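Long-range contacts in catalase (Corynebacterium glutamicum, PDB 4B7F), which probably breaks hydrogen peroxide down to water and oxygen at a buried haem, as a tetrameric haem catalase that also carries NADPH: residues 72-77 against 253-258; 86-91 against 216-221; 228-233 against 271-276; 325-330 against 358-363. All coordinates share one frame; numbering follows the deposited sequence.

Contact 1 (72-77 against 253-258); sequences KGHGAF and DYQRED
His74 on strand 73-77 and Arg256 in the first turn of helix 254-258 bring their CA atoms within 5.6 Å, the two axes running nearly parallel, 13° apart. The imidazole of His74 lies against the helix backbone: Arg256 CA sits over the centre of one ring face in a CH-pi contact, 3.7 Å from the centroid, while Gln255 C lies over the same face nearer the rim. With CG placed between its backbone N and carbonyl carbon (chi1 51°), His74 turns that face to the helix. Arg256 runs back past His74 CB and bends at chi3, which takes NH2 to Gly73 O at 2.8 Å, a weak, strongly bent bond. Water 1 accepts from Arg256 NE at 3.0 Å and is bonded to His74 ND1 at 2.9 Å. Lys72 crosses the guanidinium with CE over one of its faces, and its NZ forms a salt bridge with Asp253 OD1 at 2.8 Å; NZ is shared with Asp118, and His74 NE2 bonds Ser203. Arg256 NH1 reaches Gly169 O of the second subunit. The strand, part of the catalase beta-barrel, pairs here with strand 100-108, while Phe319 of helix 319-324 packs on both His74 and Arg256.

Contact 2 (86-91 against 216-221); sequences VSEYTK and WINAEG
Thr90 lies over the indole of Trp216 where a loop of the catalase beta-barrel domain meets the end of strand 214-217 and the type I beta turn from Asn218 to Gly221. The apolar part centres on that indole. Thr90 CG2 stands over the six-membered ring of Trp216 in a CH-pi contact, 3.7 Å from its centroid. Thr90 OG1 is anti to the backbone N (chi1 -180°), directed to Gly336 O and Ala92 N, while the methyl is left to the ring. Tyr89 CB approaches the ring edge at Trp216 CE3, 3.6 Å away, and Val86 CB meets CZ3 obliquely. Trp216 NE1 is hydrogen-bonded to Tyr228 OH.

Backbone contacts tie the loop to the strand end. Lys91 N donates to Ile217 O at 2.9 Å, and the same oxygen receives a CA-H...O contact from Thr90 CA at 3.3 Å. Water 2 bridges the two segments, accepting from Ala219 N and donating to Ser87 O.

Among the side-chain polar bonds, Asn218 uses both ends of its amide. Asn218 OD1 accepts from Glu220 N at 3.0 Å, forming an Asx turn that holds the amide against the turn, and takes Lys222 N as a second donor. Asn218 ND2 donates to Glu88 O at 2.9 Å and 161°; that oxygen lies close to the amide plane, but ND2 itself stands 39° out of the carbonyl plane of Glu88.

Contact 3 (228-233 against 271-276); sequences YHFKTR and WDVKVQ. With NDP (NADPH dihydro-nicotinamide-adenine-dinucleotide phosphate), chain F.
Asp272 OD1 takes two nitrogens of Arg233: Arg233 NH2 meets the syn lone pair of Asp272 OD1 at 2.9 Å, and Arg233 NE adds a weak bond to it at 3.1 Å. Arg233 NE also donates to Asp272 OD2 at 3.0 Å, on its syn side but 27° out of the carboxylate plane, which makes the grip side-on; the two flat groups are turned 39° from each other. The guanidinium also makes a cation-pi contact with Tyr309. Behind this salt bridge the strands pair antiparallel, with His229 opposite Lys274 and Lys231 opposite Asp272 as hydrogen-bonded pairs. At the other end of the pairing, His229 NE2 donates to Gln276 OE1 at 3.0 Å. The oxygen lies near the imidazole plane, yet the donor stands above the carbonyl plane of Gln276, 54° out of it, the ring and amide being almost perpendicular. His229 CE1 comes edge-on to the NADPH carboxamide oxygen O7N, 3.2 Å away, placing this end of the strand pair beside the nicotinamide carboxamide. Gln276 NE2 is held by Tyr302 O and Trp297 O, the latter also a partner of the NADPH. On the face that carries Tyr228, Phe230 and Thr232, Val275 CG1 packs on Tyr228 CD1 at 3.7 Å and Val273 CG1 meets the edge of Phe230. In the catalase barrel, strand 270-279 is flanked by 223-232 and 305-314, while Ile139 of strand 135-142 packs on Tyr228 and Phe230.

Contact 4 (325-330 against 358-363); sequences QIALDP and YRIGAN. With HEM (protoporphyrin IX containing Fe), chain I.
Arg359, on helix 343-359, reaches Ile326 O with NH2, its side chain passing a haem propionate on the way. From CB the chain continues extended through CG to CD, with chi1 at an unusual 119°, and Arg359 CD comes 3.6 Å from the haem O2A. A bend at chi3 then swings the guanidinium round, and Arg359 NE donates to haem O2A at 2.7 Å. Beyond CZ, Arg359 NH2 serves two acceptors, the haem O1A at 2.7 Å and Ile326 O at 3.0 Å, the latter bond 157° at the hydrogen with the oxygen almost exactly in the guanidinium plane. The remaining nitrogen, NH1, bonds Glu324 O, so backbone carbonyls and the propionate together fix the rotation of the group. This is the haem pocket of the catalase fold, where Arg67, Arg106 and Gln356 supply further hydrogen bonds to the haem. Over one face of the guanidinium lies Ile360 CD1, which also packs on Ala327 CB at 3.8 Å and on Gln325 O at 3.6 Å. Leu328 CD1 touches the second haem propionate at O1D, 3.8 Å away. From the third subunit, Met385 packs on Gln325 and Ile360, while Gln386 N bonds Gln325 OE1.

Contacts 1, 2 and 3 all reach the antiparallel sheet of the barrel, and contact 4 lies at the haem propionates. Contacts 2 and 3 touch directly, through the Trp216 and Tyr228 pair and through Trp216 CH2, which packs on Val275 CG2 at 3.8 Å. Contact 1 comes about 5 Å from contact 4 at the nearest atoms, and Gly73 of contact 1 is itself about 6 Å from a haem. Contact 3 touches NADPH through His229, and the side chain of Phe230 is about 9 Å from a haem; its nearest atoms are about 9 Å from contact 4. Contact 2 is more peripheral, its centre about 25 Å from the chain centre.

Contact 1 (72-77 against 253-258)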
# COMPACT_ATOMS: atom_id res chain seq x y z
N LYS A 72 12.74 -9.55 14.55
CA LYS A 72 14.20 -9.63 14.51
C LYS A 72 14.69 -11.04 14.24
O LYS A 72 14.59 -11.92 15.10
CB LYS A 72 14.78 -9.13 15.84
CG LYS A 72 16.32 -9.17 15.89
CD LYS A 72 16.91 -7.96 15.17
CE LYS A 72 18.43 -8.07 14.96
NZ LYS A 72 19.18 -8.31 16.23
N GLY A 73 15.24 -11.27 13.05
CA GLY A 73 15.73 -12.60 12.71
C GLY A 73 16.78 -12.62 11.62
O GLY A 73 17.22 -11.58 11.15
N HIS A 74 17.15 -13.83 11.21
CA HIS A 74 18.24 -14.06 10.28
C HIS A 74 18.16 -15.51 9.83
O HIS A 74 17.47 -16.31 10.46
CB HIS A 74 19.57 -13.81 11.00
CG HIS A 74 19.67 -14.57 12.29
ND1 HIS A 74 19.15 -14.10 13.48
CD2 HIS A 74 20.20 -15.79 12.56
CE1 HIS A 74 19.37 -14.99 14.43
NE2 HIS A 74 20.00 -16.02 13.90
N GLY A 75 18.85 -15.88 8.77
CA GLY A 75 18.69 -17.24 8.30
C GLY A 75 19.76 -17.72 7.35
O GLY A 75 20.80 -17.08 7.17
N ALA A 76 19.48 -18.86 6.73
CA ALA A 76 20.47 -19.53 5.91
C ALA A 76 19.76 -20.54 5.04
O ALA A 76 18.54 -20.71 5.13
CB ALA A 76 21.51 -20.21 6.78
N PHE A 77 20.53 -21.21 4.18
CA PHE A 77 19.95 -22.22 3.31
C PHE A 77 20.76 -23.49 3.46
O PHE A 77 21.89 -23.45 3.94
CB PHE A 77 19.94 -21.74 1.86
CG PHE A 77 19.05 -20.55 1.63
CD1 PHE A 77 19.49 -19.28 1.95
CD2 PHE A 77 17.77 -20.72 1.13
CE1 PHE A 77 18.66 -18.17 1.77
CE2 PHE A 77 16.93 -19.63 0.94
CZ PHE A 77 17.38 -18.35 1.26
N ASP A 253 23.28 -8.06 17.46
CA ASP A 253 23.16 -9.00 16.36
C ASP A 253 24.06 -10.21 16.59
O ASP A 253 24.51 -10.86 15.64
CB ASP A 253 23.53 -8.30 15.04
CG ASP A 253 22.68 -7.07 14.78
OD1 ASP A 253 21.52 -7.05 15.24
OD2 ASP A 253 23.17 -6.12 14.13
N TYR A 254 24.31 -10.54 17.86
CA TYR A 254 25.23 -11.63 18.19
C TYR A 254 24.91 -12.96 17.48
O TYR A 254 25.81 -13.66 17.02
CB TYR A 254 25.25 -11.85 19.71
CG TYR A 254 26.23 -12.90 20.15
CD1 TYR A 254 27.57 -12.60 20.31
CD2 TYR A 254 25.80 -14.20 20.43
CE1 TYR A 254 28.48 -13.57 20.72
CE2 TYR A 254 26.70 -15.18 20.84
CZ TYR A 254 28.03 -14.85 20.99
OH TYR A 254 28.94 -15.80 21.40
N GLN A 255 23.63 -13.29 17.39
CA GLN A 255 23.25 -14.59 16.85
C GLN A 255 23.22 -14.57 15.32
O GLN A 255 23.54 -15.59 14.67
CB GLN A 255 21.91 -15.05 17.42
CG GLN A 255 21.95 -15.28 18.94
CD GLN A 255 20.66 -15.84 19.47
OE1 GLN A 255 19.59 -15.64 18.86
NE2 GLN A 255 20.73 -16.53 20.62
N ARG A 256 22.83 -13.43 14.76
CA ARG A 256 22.86 -13.20 13.31
C ARG A 256 24.30 -13.35 12.82
O ARG A 256 24.57 -14.08 11.85
CB ARG A 256 22.35 -11.79 12.99
CG ARG A 256 22.30 -11.44 11.50
CD ARG A 256 21.71 -10.04 11.27
NE ARG A 256 20.30 -9.98 11.65
CZ ARG A 256 19.49 -8.95 11.39
NH1 ARG A 256 19.96 -7.88 10.75
NH2 ARG A 256 18.21 -9.00 11.76
N GLU A 257 25.21 -12.66 13.50
CA GLU A 257 26.62 -12.69 13.12
C GLU A 257 27.23 -14.09 13.32
O GLU A 257 28.02 -14.55 12.49
CB GLU A 257 27.40 -11.64 13.92
CG GLU A 257 28.82 -11.45 13.43
CD GLU A 257 29.49 -10.23 14.02
OE1 GLU A 257 28.86 -9.48 14.80
OE2 GLU A 257 30.68 -10.01 13.69
N ASP A 258 26.86 -14.76 14.41
CA ASP A 258 27.40 -16.10 14.67
C ASP A 258 27.03 -17.09 13.57
O ASP A 258 27.86 -17.89 13.14
CB ASP A 258 26.89 -16.62 16.01
CG ASP A 258 27.19 -18.08 16.20
OD1 ASP A 258 26.35 -18.93 15.81
OD2 ASP A 258 28.28 -18.39 16.74
O HOH W 1 18.96 -11.29 13.96

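Contact 2 (86-91 against 216-221)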
# COMPACT_ATOMS: atom_id res chain seq x y z
N VAL A 86 10.59 -44.07 6.65
CA VAL A 86 9.36 -43.76 7.38
C VAL A 86 8.16 -43.87 6.45
O VAL A 86 7.09 -43.33 6.74
CB VAL A 86 9.41 -42.34 8.03
CG1 VAL A 86 10.40 -42.31 9.18
CG2 VAL A 86 9.79 -41.28 6.99
N SER A 87 8.33 -44.58 5.34
CA SER A 87 7.28 -44.68 4.32
C SER A 87 6.02 -45.37 4.82
O SER A 87 4.94 -45.18 4.25
CB SER A 87 7.80 -45.37 3.06
OG SER A 87 8.39 -46.62 3.37
N GLU A 88 6.13 -46.16 5.89
CA GLU A 88 4.97 -46.82 6.48
C GLU A 88 4.03 -45.79 7.10
O GLU A 88 2.84 -46.04 7.29
CB GLU A 88 5.40 -47.82 7.56
CG GLU A 88 4.28 -48.75 7.98
CD GLU A 88 3.61 -49.39 6.79
OE1 GLU A 88 4.33 -49.99 5.96
OE2 GLU A 88 2.37 -49.28 6.65
N TYR A 89 4.59 -44.63 7.44
CA TYR A 89 3.83 -43.59 8.13
C TYR A 89 3.43 -42.38 7.28
O TYR A 89 2.37 -41.78 7.52
CB TYR A 89 4.61 -43.08 9.35
CG TYR A 89 5.17 -44.17 10.22
CD1 TYR A 89 4.34 -45.00 10.95
CD2 TYR A 89 6.55 -44.35 10.32
CE1 TYR A 89 4.86 -46.00 11.76
CE2 TYR A 89 7.08 -45.34 11.13
CZ TYR A 89 6.22 -46.17 11.85
OH TYR A 89 6.73 -47.16 12.65
N THR A 90 4.26 -41.99 6.33
CA THR A 90 3.92 -40.86 5.46
C THR A 90 4.32 -41.07 4.00
O THR A 90 5.33 -41.71 3.70
CB THR A 90 4.54 -39.53 5.96
OG1 THR A 90 4.17 -38.47 5.08
CG2 THR A 90 6.06 -39.64 5.99
N LYS A 91 3.50 -40.52 3.10
CA LYS A 91 3.80 -40.56 1.67
C LYS A 91 4.46 -39.28 1.21
O LYS A 91 4.80 -39.16 0.03
CB LYS A 91 2.54 -40.81 0.85
CG LYS A 91 1.50 -39.70 0.96
CD LYS A 91 0.37 -39.86 -0.07
CE LYS A 91 -0.60 -38.68 0.04
NZ LYS A 91 -1.78 -38.84 -0.84
N TRP A 216 0.51 -37.34 9.80
CA TRP A 216 1.15 -37.96 8.65
C TRP A 216 0.15 -38.94 8.05
O TRP A 216 -0.55 -39.64 8.79
CB TRP A 216 2.43 -38.70 9.06
CG TRP A 216 3.70 -37.87 9.03
CD1 TRP A 216 3.83 -36.53 8.75
CD2 TRP A 216 5.03 -38.35 9.31
NE1 TRP A 216 5.16 -36.15 8.82
CE2 TRP A 216 5.91 -37.25 9.17
CE3 TRP A 216 5.55 -39.60 9.66
CZ2 TRP A 216 7.28 -37.37 9.37
CZ3 TRP A 216 6.92 -39.71 9.87
CH2 TRP A 216 7.77 -38.61 9.72
N ILE A 217 0.08 -38.98 6.73
CA ILE A 217 -0.78 -39.94 6.04
C ILE A 217 0.08 -40.73 5.06
O ILE A 217 0.88 -40.15 4.33
CB ILE A 217 -1.94 -39.22 5.32
CG1 ILE A 217 -2.87 -38.56 6.34
CG2 ILE A 217 -2.75 -40.20 4.50
CD1 ILE A 217 -3.97 -37.71 5.74
N ASN A 218 -0.07 -42.06 5.05
CA ASN A 218 0.75 -42.89 4.16
C ASN A 218 0.10 -43.13 2.79
O ASN A 218 -0.96 -42.58 2.50
CB ASN A 218 1.19 -44.20 4.85
CG ASN A 218 0.05 -45.19 5.08
OD1 ASN A 218 -1.06 -45.03 4.59
ND2 ASN A 218 0.35 -46.25 5.83
N ALA A 219 0.73 -43.95 1.96
CA ALA A 219 0.24 -44.17 0.60
C ALA A 219 -1.13 -44.85 0.53
O ALA A 219 -1.76 -44.86 -0.52
CB ALA A 219 1.26 -44.96 -0.22
N GLU A 220 -1.57 -45.43 1.65
CA GLU A 220 -2.86 -46.12 1.69
C GLU A 220 -3.93 -45.26 2.36
O GLU A 220 -5.08 -45.70 2.51
CB GLU A 220 -2.75 -47.45 2.44
CG GLU A 220 -1.60 -48.35 1.98
CD GLU A 220 -1.88 -49.08 0.67
OE1 GLU A 220 -2.88 -48.75 -0.01
OE2 GLU A 220 -1.10 -49.99 0.33
N GLY A 221 -3.56 -44.05 2.75
CA GLY A 221 -4.52 -43.13 3.34
C GLY A 221 -4.64 -43.24 4.84
O GLY A 221 -5.53 -42.63 5.42
O HOH W 2 3.48 -44.24 2.46

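Contact 3 (228-233 against 271-276)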
# COMPACT_ATOMS: atom_id res chain seq x y z
N TYR A 228 7.21 -33.01 15.49
CA TYR A 228 8.57 -32.88 14.98
C TYR A 228 9.55 -32.39 16.05
O TYR A 228 9.26 -31.44 16.79
CB TYR A 228 8.61 -31.89 13.82
CG TYR A 228 7.88 -32.32 12.57
CD1 TYR A 228 8.45 -33.24 11.69
CD2 TYR A 228 6.65 -31.77 12.24
CE1 TYR A 228 7.79 -33.61 10.52
CE2 TYR A 228 6.00 -32.14 11.09
CZ TYR A 228 6.57 -33.06 10.23
OH TYR A 228 5.91 -33.43 9.08
N HIS A 229 10.72 -33.01 16.12
CA HIS A 229 11.82 -32.58 16.94
C HIS A 229 13.11 -32.49 16.14
O HIS A 229 13.51 -33.46 15.49
CB HIS A 229 12.09 -33.56 18.08
CG HIS A 229 10.94 -33.75 19.01
ND1 HIS A 229 10.95 -33.36 20.25
CD2 HIS A 229 9.72 -34.30 18.79
CE1 HIS A 229 9.80 -33.65 20.79
NE2 HIS A 229 9.06 -34.22 19.90
N PHE A 230 13.74 -31.33 16.18
CA PHE A 230 14.99 -31.10 15.46
C PHE A 230 16.09 -30.95 16.50
O PHE A 230 16.21 -29.91 17.16
CB PHE A 230 14.87 -29.83 14.59
CG PHE A 230 13.63 -29.80 13.73
CD1 PHE A 230 13.45 -30.75 12.73
CD2 PHE A 230 12.65 -28.84 13.93
CE1 PHE A 230 12.30 -30.74 11.94
CE2 PHE A 230 11.50 -28.82 13.13
CZ PHE A 230 11.32 -29.77 12.14
N LYS A 231 16.87 -32.02 16.68
CA LYS A 231 17.79 -32.08 17.81
C LYS A 231 19.18 -31.60 17.40
O LYS A 231 19.78 -32.15 16.47
CB LYS A 231 17.84 -33.50 18.36
CG LYS A 231 16.46 -34.11 18.58
CD LYS A 231 15.72 -33.40 19.70
CE LYS A 231 16.46 -33.55 21.03
NZ LYS A 231 15.72 -32.88 22.14
N THR A 232 19.67 -30.57 18.08
CA THR A 232 20.90 -29.93 17.64
C THR A 232 22.14 -30.81 17.88
O THR A 232 22.36 -31.31 18.98
CB THR A 232 21.11 -28.57 18.31
OG1 THR A 232 22.43 -28.10 18.01
CG2 THR A 232 20.94 -28.68 19.82
N ARG A 233 22.94 -30.99 16.84
CA ARG A 233 24.19 -31.71 17.01
C ARG A 233 25.25 -30.84 17.67
O ARG A 233 26.27 -31.35 18.12
CB ARG A 233 24.69 -32.25 15.68
CG ARG A 233 23.96 -33.48 15.22
CD ARG A 233 24.85 -34.31 14.33
NE ARG A 233 24.06 -35.24 13.53
CZ ARG A 233 24.48 -35.78 12.39
NH1 ARG A 233 25.69 -35.50 11.93
NH2 ARG A 233 23.69 -36.61 11.72
N TRP A 271 21.19 -30.47 12.43
CA TRP A 271 20.16 -30.96 13.34
C TRP A 271 19.67 -32.32 12.86
O TRP A 271 19.45 -32.53 11.66
CB TRP A 271 18.96 -30.03 13.36
CG TRP A 271 19.17 -28.75 14.13
CD1 TRP A 271 18.70 -28.47 15.38
CD2 TRP A 271 19.87 -27.59 13.68
NE1 TRP A 271 19.09 -27.20 15.75
CE2 TRP A 271 19.81 -26.64 14.72
CE3 TRP A 271 20.55 -27.26 12.50
CZ2 TRP A 271 20.40 -25.36 14.62
CZ3 TRP A 271 21.15 -26.00 12.40
CH2 TRP A 271 21.06 -25.07 13.45
N ASP A 272 19.50 -33.25 13.80
CA ASP A 272 18.88 -34.52 13.49
C ASP A 272 17.36 -34.39 13.52
O ASP A 272 16.79 -33.87 14.49
CB ASP A 272 19.37 -35.60 14.46
CG ASP A 272 20.82 -35.95 14.24
OD1 ASP A 272 21.19 -36.27 13.09
OD2 ASP A 272 21.61 -35.88 15.21
N VAL A 273 16.71 -34.83 12.44
CA VAL A 273 15.26 -34.76 12.33
C VAL A 273 14.63 -36.03 12.91
O VAL A 273 14.94 -37.15 12.48
CB VAL A 273 14.83 -34.60 10.87
CG1 VAL A 273 13.33 -34.47 10.78
CG2 VAL A 273 15.50 -33.38 10.23
N LYS A 274 13.76 -35.86 13.90
CA LYS A 274 13.09 -37.01 14.50
C LYS A 274 11.62 -36.66 14.69
O LYS A 274 11.26 -35.47 14.68
CB LYS A 274 13.72 -37.36 15.86
CG LYS A 274 15.24 -37.44 15.85
CD LYS A 274 15.78 -37.90 17.20
CE LYS A 274 17.31 -37.93 17.23
NZ LYS A 274 17.87 -38.88 16.23
N VAL A 275 10.78 -37.68 14.87
CA VAL A 275 9.37 -37.47 15.20
C VAL A 275 8.91 -38.34 16.37
O VAL A 275 9.48 -39.40 16.63
CB VAL A 275 8.44 -37.80 14.00
CG1 VAL A 275 8.43 -36.66 12.98
CG2 VAL A 275 8.85 -39.12 13.36
N GLN A 276 7.88 -37.88 17.07
CA GLN A 276 7.11 -38.76 17.95
C GLN A 276 5.96 -39.21 17.09
O GLN A 276 5.45 -38.41 16.30
CB GLN A 276 6.58 -38.00 19.16
CG GLN A 276 7.67 -37.54 20.12
CD GLN A 276 7.12 -36.74 21.30
OE1 GLN A 276 6.71 -35.59 21.14
NE2 GLN A 276 7.10 -37.36 22.49
PA NDP F . 11.88 -36.75 29.41
O1A NDP F . 12.78 -37.06 30.54
O2A NDP F . 11.72 -37.90 28.48
O5B NDP F . 12.51 -35.46 28.69
C5B NDP F . 12.53 -34.23 29.38
C4B NDP F . 12.93 -33.18 28.36
O4B NDP F . 13.19 -31.93 28.99
C3B NDP F . 14.18 -33.61 27.60
O3B NDP F . 14.00 -33.44 26.21
C2B NDP F . 15.23 -32.65 28.11
O2B NDP F . 16.27 -32.41 27.20
C1B NDP F . 14.38 -31.42 28.44
N9A NDP F . 15.10 -30.46 29.30
C8A NDP F . 16.22 -30.68 30.07
N7A NDP F . 16.56 -29.51 30.67
C5A NDP F . 15.66 -28.55 30.30
C6A NDP F . 15.53 -27.20 30.62
N6A NDP F . 16.55 -26.54 31.18
N1A NDP F . 14.49 -26.48 30.07
C2A NDP F . 13.60 -27.09 29.22
N3A NDP F . 13.73 -28.43 28.90
C4A NDP F . 14.75 -29.14 29.44
O3 NDP F . 10.48 -36.22 30.02
PN NDP F . 9.10 -35.99 29.20
O1N NDP F . 9.32 -36.13 27.73
O2N NDP F . 8.01 -36.75 29.86
O5D NDP F . 8.78 -34.46 29.56
C5D NDP F . 9.11 -33.95 30.84
C4D NDP F . 9.13 -32.43 30.78
O4D NDP F . 10.19 -31.98 29.94
C3D NDP F . 7.85 -31.88 30.17
O3D NDP F . 6.86 -31.60 31.15
C2D NDP F . 8.30 -30.64 29.42
O2D NDP F . 8.16 -29.52 30.25
C1D NDP F . 9.79 -30.84 29.19
N1N NDP F . 10.09 -31.04 27.75
C2N NDP F . 9.35 -31.95 27.05
C3N NDP F . 9.65 -32.30 25.74
C7N NDP F . 8.78 -33.31 25.04
O7N NDP F . 8.51 -33.14 23.68
N7N NDP F . 8.26 -34.32 25.74
C4N NDP F . 10.83 -31.69 25.01
C5N NDP F . 11.57 -30.71 25.87
C6N NDP F . 11.17 -30.43 27.18
P2B NDP F . 17.62 -33.31 27.25
O1X NDP F . 18.28 -33.21 28.62
O2X NDP F . 17.31 -34.75 26.93
O3X NDP F . 18.58 -32.74 26.22

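Contact 4 (325-330 against 358-363)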
# COMPACT_ATOMS: atom_id res chain seq x y z
N GLN A 325 12.19 -10.85 3.16
CA GLN A 325 11.04 -11.11 2.30
C GLN A 325 10.62 -12.58 2.23
O GLN A 325 9.66 -12.91 1.52
CB GLN A 325 11.29 -10.63 0.87
CG GLN A 325 11.57 -9.14 0.76
CD GLN A 325 11.59 -8.70 -0.70
OE1 GLN A 325 10.92 -7.74 -1.09
NE2 GLN A 325 12.36 -9.41 -1.51
N ILE A 326 11.32 -13.47 2.93
CA ILE A 326 10.81 -14.84 2.95
C ILE A 326 9.45 -14.83 3.64
O ILE A 326 9.21 -14.03 4.56
CB ILE A 326 11.79 -15.87 3.60
CG1 ILE A 326 11.44 -17.29 3.16
CG2 ILE A 326 11.76 -15.80 5.13
CD1 ILE A 326 12.54 -18.30 3.46
N ALA A 327 8.55 -15.68 3.17
CA ALA A 327 7.19 -15.73 3.68
C ALA A 327 6.91 -17.14 4.17
O ALA A 327 6.31 -17.96 3.45
CB ALA A 327 6.19 -15.29 2.60
N LEU A 328 7.36 -17.43 5.38
CA LEU A 328 7.24 -18.77 5.95
C LEU A 328 5.84 -18.93 6.55
O LEU A 328 5.33 -18.01 7.20
CB LEU A 328 8.34 -18.99 6.98
CG LEU A 328 9.73 -19.01 6.35
CD1 LEU A 328 10.80 -18.69 7.37
CD2 LEU A 328 10.00 -20.38 5.73
N ASP A 329 5.22 -20.08 6.34
CA ASP A 329 3.79 -20.21 6.56
C ASP A 329 3.47 -21.67 6.89
O ASP A 329 3.74 -22.55 6.09
CB ASP A 329 3.10 -19.78 5.27
CG ASP A 329 1.59 -19.93 5.29
OD1 ASP A 329 1.01 -20.27 6.33
OD2 ASP A 329 0.98 -19.68 4.22
N PRO A 330 2.91 -21.93 8.09
CA PRO A 330 2.59 -23.33 8.44
C PRO A 330 1.49 -23.90 7.54
O PRO A 330 1.32 -25.12 7.48
CB PRO A 330 2.11 -23.23 9.89
CG PRO A 330 1.62 -21.81 10.04
CD PRO A 330 2.49 -20.98 9.14
N TYR A 358 -0.15 -8.39 3.16
CA TYR A 358 0.02 -7.00 3.53
C TYR A 358 1.47 -6.52 3.59
O TYR A 358 1.82 -5.49 2.99
CB TYR A 358 -0.63 -6.75 4.89
CG TYR A 358 -0.20 -5.44 5.53
CD1 TYR A 358 -0.61 -4.23 5.00
CD2 TYR A 358 0.61 -5.43 6.65
CE1 TYR A 358 -0.24 -3.03 5.57
CE2 TYR A 358 1.00 -4.23 7.23
CZ TYR A 358 0.57 -3.03 6.69
OH TYR A 358 0.95 -1.84 7.28
N ARG A 359 2.30 -7.24 4.34
CA ARG A 359 3.64 -6.77 4.64
C ARG A 359 4.59 -6.87 3.43
O ARG A 359 5.52 -6.06 3.30
CB ARG A 359 4.18 -7.48 5.89
CG ARG A 359 5.42 -8.29 5.71
CD ARG A 359 5.86 -8.98 7.01
NE ARG A 359 6.08 -10.41 6.79
CZ ARG A 359 7.11 -10.90 6.12
NH1 ARG A 359 8.02 -10.08 5.61
NH2 ARG A 359 7.24 -12.22 5.96
N ILE A 360 4.34 -7.84 2.56
CA ILE A 360 5.09 -7.97 1.30
C ILE A 360 4.29 -7.50 0.07
O ILE A 360 4.75 -6.63 -0.68
CB ILE A 360 5.53 -9.42 1.06
CG1 ILE A 360 6.31 -9.95 2.28
CG2 ILE A 360 6.39 -9.50 -0.21
CD1 ILE A 360 6.46 -11.47 2.31
N GLY A 361 3.11 -8.07 -0.14
CA GLY A 361 2.26 -7.67 -1.26
C GLY A 361 1.43 -8.83 -1.77
O GLY A 361 1.73 -9.98 -1.43
N ALA A 362 0.41 -8.56 -2.58
CA ALA A 362 -0.50 -9.62 -3.02
C ALA A 362 0.26 -10.73 -3.74
O ALA A 362 -0.15 -11.90 -3.72
CB ALA A 362 -1.60 -9.06 -3.93
N ASN A 363 1.37 -10.35 -4.36
CA ASN A 363 2.11 -11.28 -5.19
C ASN A 363 3.40 -11.79 -4.56
O ASN A 363 4.31 -12.21 -5.27
CB ASN A 363 2.36 -10.67 -6.58
CG ASN A 363 1.14 -10.79 -7.46
OD1 ASN A 363 0.50 -11.84 -7.46
ND2 ASN A 363 0.78 -9.73 -8.17
CHA HEM I . 5.63 -15.30 12.87
CHB HEM I . 0.88 -15.72 13.74
CHC HEM I . 1.83 -18.95 17.25
CHD HEM I . 6.18 -19.56 15.23
C1A HEM I . 4.27 -15.12 12.81
C2A HEM I . 3.55 -14.24 11.91
C3A HEM I . 2.25 -14.37 12.16
C4A HEM I . 2.08 -15.33 13.22
CMA HEM I . 1.10 -13.63 11.45
CAA HEM I . 4.18 -13.30 10.85
CBA HEM I . 4.49 -14.13 9.60
CGA HEM I . 5.01 -13.26 8.47
O1A HEM I . 5.84 -13.78 7.66
O2A HEM I . 4.62 -12.06 8.39
C1B HEM I . 0.74 -16.61 14.78
C2B HEM I . -0.52 -16.95 15.39
C3B HEM I . -0.26 -17.83 16.38
C4B HEM I . 1.16 -18.09 16.40
CMB HEM I . -1.87 -16.35 14.96
CAB HEM I . -1.26 -18.54 17.33
CBB HEM I . -2.57 -18.65 17.05
C1C HEM I . 3.03 -19.52 16.89
C2C HEM I . 3.53 -20.84 17.24
C3C HEM I . 4.74 -20.99 16.68
C4C HEM I . 5.03 -19.79 15.94
CMC HEM I . 2.77 -21.83 18.17
CAC HEM I . 5.72 -22.20 16.69
CBC HEM I . 5.33 -23.47 16.84
C1D HEM I . 6.46 -18.45 14.48
C2D HEM I . 7.73 -18.21 13.84
C3D HEM I . 7.56 -16.89 13.10
C4D HEM I . 6.21 -16.46 13.35
CMD HEM I . 8.98 -19.09 13.90
CAD HEM I . 8.63 -16.19 12.26
CBD HEM I . 8.70 -16.93 10.93
CGD HEM I . 9.85 -16.29 10.22
O1D HEM I . 9.61 -15.59 9.19
O2D HEM I . 11.00 -16.48 10.71
NA HEM I . 3.34 -15.79 13.60
NB HEM I . 1.74 -17.32 15.41
NC HEM I . 3.97 -18.91 16.08
ND HEM I . 5.59 -17.40 14.17
FE HEM I . 3.67 -17.33 14.88